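Local coordinates for 3-oxoacyl-(Acyl-carrier protein) synthase (Burkholderia xenovorans, PDB 4EFI), which probably catalyses a decarboxylative condensation that forms 3-oxoacyl-acyl-carrier protein, at residues L69-K72 against A73-L77. Sequence-based numbering, arbitrary orientation.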
ATOM      1  N   LEU A  69     -12.770   0.349  -6.467  1.00 11.94           N
ATOM      2  CA  LEU A  69     -11.521   0.213  -7.197  1.00 11.98           C
ATOM      3  C   LEU A  69     -10.993  -1.191  -7.069  1.00 10.86           C
ATOM      4  O   LEU A  69     -10.553  -1.800  -8.056  1.00 11.91           O
ATOM      5  CB  LEU A  69     -10.480   1.214  -6.687  1.00 11.26           C
ATOM      6  CG  LEU A  69     -10.815   2.699  -6.873  1.00 12.17           C
ATOM      7  CD1 LEU A  69      -9.809   3.588  -6.164  1.00 12.18           C
ATOM      8  CD2 LEU A  69     -10.885   3.051  -8.357  1.00 13.30           C
ATOM      9  N   CYS A  70     -11.026  -1.738  -5.857  1.00 11.75           N
ATOM     10  CA  CYS A  70     -10.625  -3.128  -5.651  1.00 12.09           C
ATOM     11  C   CYS A  70     -11.525  -4.115  -6.364  1.00 12.39           C
ATOM     12  O   CYS A  70     -11.027  -5.111  -6.886  1.00 12.56           O
ATOM     13  CB  CYS A  70     -10.575  -3.478  -4.164  1.00 12.33           C
ATOM     14  SG  CYS A  70      -9.281  -2.586  -3.229  1.00 12.63           S
ATOM     15  N   ARG A  71     -12.835  -3.862  -6.417  1.00 11.87           N
ATOM     16  CA  ARG A  71     -13.753  -4.753  -7.141  1.00 12.46           C
ATOM     17  C   ARG A  71     -13.375  -4.804  -8.622  1.00 12.24           C
ATOM     18  O   ARG A  71     -13.280  -5.878  -9.222  1.00 12.55           O
ATOM     19  CB  ARG A  71     -15.213  -4.284  -7.035  1.00 13.64           C
ATOM     20  CG  ARG A  71     -16.195  -5.237  -7.750  1.00 16.21           C
ATOM     21  CD  ARG A  71     -17.597  -4.698  -7.910  1.00 18.49           C
ATOM     22  NE  ARG A  71     -17.636  -3.438  -8.635  1.00 20.58           N
ATOM     23  CZ  ARG A  71     -17.870  -2.231  -8.103  1.00 23.98           C
ATOM     24  NH1 ARG A  71     -18.129  -2.051  -6.809  1.00 17.34           N
ATOM     25  NH2 ARG A  71     -17.850  -1.176  -8.898  1.00 27.25           N
ATOM     26  N   LYS A  72     -13.149  -3.651  -9.241  1.00 12.03           N
ATOM     27  CA  LYS A  72     -12.812  -3.619 -10.670  1.00 12.91           C
ATOM     28  C   LYS A  72     -11.467  -4.301 -10.921  1.00 12.36           C
ATOM     29  O   LYS A  72     -11.312  -5.071 -11.876  1.00 12.54           O
ATOM     30  CB  LYS A  72     -12.784  -2.162 -11.152  1.00 14.71           C
ATOM     31  CG  LYS A  72     -14.164  -1.533 -11.124  1.00 18.98           C
ATOM     32  CD  LYS A  72     -14.111  -0.031 -11.365  1.00 25.24           C
ATOM     33  CE  LYS A  72     -15.517   0.558 -11.487  1.00 34.39           C
ATOM     34  NZ  LYS A  72     -15.541   1.965 -11.005  1.00 37.15           N
ATOM     35  N   ALA A  73     -10.489  -4.074 -10.055  1.00 11.68           N
ATOM     36  CA  ALA A  73      -9.207  -4.763 -10.172  1.00 11.96           C
ATOM     37  C   ALA A  73      -9.410  -6.263 -10.036  1.00 12.70           C
ATOM     38  O   ALA A  73      -8.814  -7.049 -10.768  1.00 12.21           O
ATOM     39  CB  ALA A  73      -8.227  -4.256  -9.103  1.00 13.18           C
ATOM     40  N   GLY A  74     -10.269  -6.653  -9.099  1.00 12.02           N
ATOM     41  CA  GLY A  74     -10.550  -8.052  -8.834  1.00 12.26           C
ATOM     42  C   GLY A  74     -11.202  -8.750 -10.015  1.00 12.43           C
ATOM     43  O   GLY A  74     -10.859  -9.885 -10.356  1.00 13.15           O
ATOM     44  N   GLU A  75     -12.166  -8.096 -10.647  1.00 13.04           N
ATOM     45  CA  GLU A  75     -12.803  -8.650 -11.844  1.00 13.56           C
ATOM     46  C   GLU A  75     -11.796  -8.902 -12.932  1.00 12.47           C
ATOM     47  O   GLU A  75     -11.812  -9.958 -13.581  1.00 13.43           O
ATOM     48  CB  GLU A  75     -13.902  -7.703 -12.336  1.00 14.05           C
ATOM     49  CG  GLU A  75     -15.095  -7.697 -11.369  1.00 18.67           C
ATOM     50  CD  GLU A  75     -16.127  -6.614 -11.619  1.00 27.67           C
ATOM     51  OE1 GLU A  75     -15.778  -5.522 -12.108  1.00 27.02           O
ATOM     52  OE2 GLU A  75     -17.300  -6.874 -11.276  1.00 34.94           O
ATOM     53  N   LYS A  76     -10.911  -7.947 -13.163  1.00 12.97           N
ATOM     54  CA  LYS A  76      -9.900  -8.091 -14.193  1.00 14.01           C
ATOM     55  C   LYS A  76      -8.912  -9.204 -13.837  1.00 12.13           C
ATOM     56  O   LYS A  76      -8.518  -9.999 -14.696  1.00 13.76           O
ATOM     57  CB  LYS A  76      -9.182  -6.745 -14.392  1.00 15.09           C
ATOM     58  CG  LYS A  76      -8.077  -6.733 -15.409  1.00 15.52           C
ATOM     59  CD  LYS A  76      -8.603  -6.852 -16.816  1.00 19.41           C
ATOM     60  CE  LYS A  76      -7.484  -6.654 -17.824  1.00 24.76           C
ATOM     61  NZ  LYS A  76      -8.037  -6.522 -19.208  1.00 28.90           N
ATOM     62  N   LEU A  77      -8.518  -9.264 -12.572  1.00 11.97           N
ATOM     63  CA  LEU A  77      -7.594 -10.286 -12.107  1.00 13.09           C
ATOM     64  C   LEU A  77      -8.167 -11.697 -12.261  1.00 12.86           C
ATOM     65  O   LEU A  77      -7.513 -12.600 -12.792  1.00 13.72           O
ATOM     66  CB  LEU A  77      -7.260 -10.023 -10.645  1.00 12.93           C
ATOM     67  CG  LEU A  77      -6.405 -11.054  -9.902  1.00 13.16           C
ATOM     68  CD1 LEU A  77      -4.984 -11.110 -10.424  1.00 13.70           C
ATOM     69  CD2 LEU A  77      -6.396 -10.747  -8.400  1.00 13.06           C
TER
HETATM   70  O   HOH W   1     -17.386  -3.293 -11.494  1.00 33.31           O
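R71 and E75, one helical turn apart, run side by side in the same direction, and a water closes the gap between their charged ends. R71 NE donates to this water at 2.9 Å, the water lying in the guanidinium plane at its edge, and the water in turn donates to E75 OE1 at 2.8 Å. A direct salt bridge is not made: R71 NE and E75 OE2 stay 4.3 Å apart, and the guanidinium and carboxylate planes are turned 68° against each other. The side chain of R71 leaves the helix with CG anti to the backbone N (chi1 -178°) and bends at chi3; NE faces the water, while NH1 forms salt bridges with D68 and with E112 of helix 105-112.

Direct contact between the two side chains is loose, E75 OE2 lying 4.0 Å from R71 CD. E75 packs more closely on the backbone, where its CG rests 3.3 Å from R71 O.

Beneath the side chains run the regular i+4 to i hydrogen bonds of an alpha-helix. A73, G74, E75 and K76 give their N-H groups to the carbonyls of L69, C70, R71 and K72. G74 N lies 2.8 Å from C70 O. K76 N makes the longest of the four, 3.2 Å to K72 O. The bond from G74 is the most bent, at 149° on the hydrogen.

All of this belongs to helix 66-81, one of the helices flanking the sheets of the thiolase fold, which lies with one side against the six-stranded mixed sheet. A73 and L77 press on strands 17-26 and 176-184, touching V23 and M179, while L69 and K72 reach C25 and the C-terminal T354. K76 meets D350 and I352 of strand 349-353, and E75 touches L113, just beyond helix 105-112.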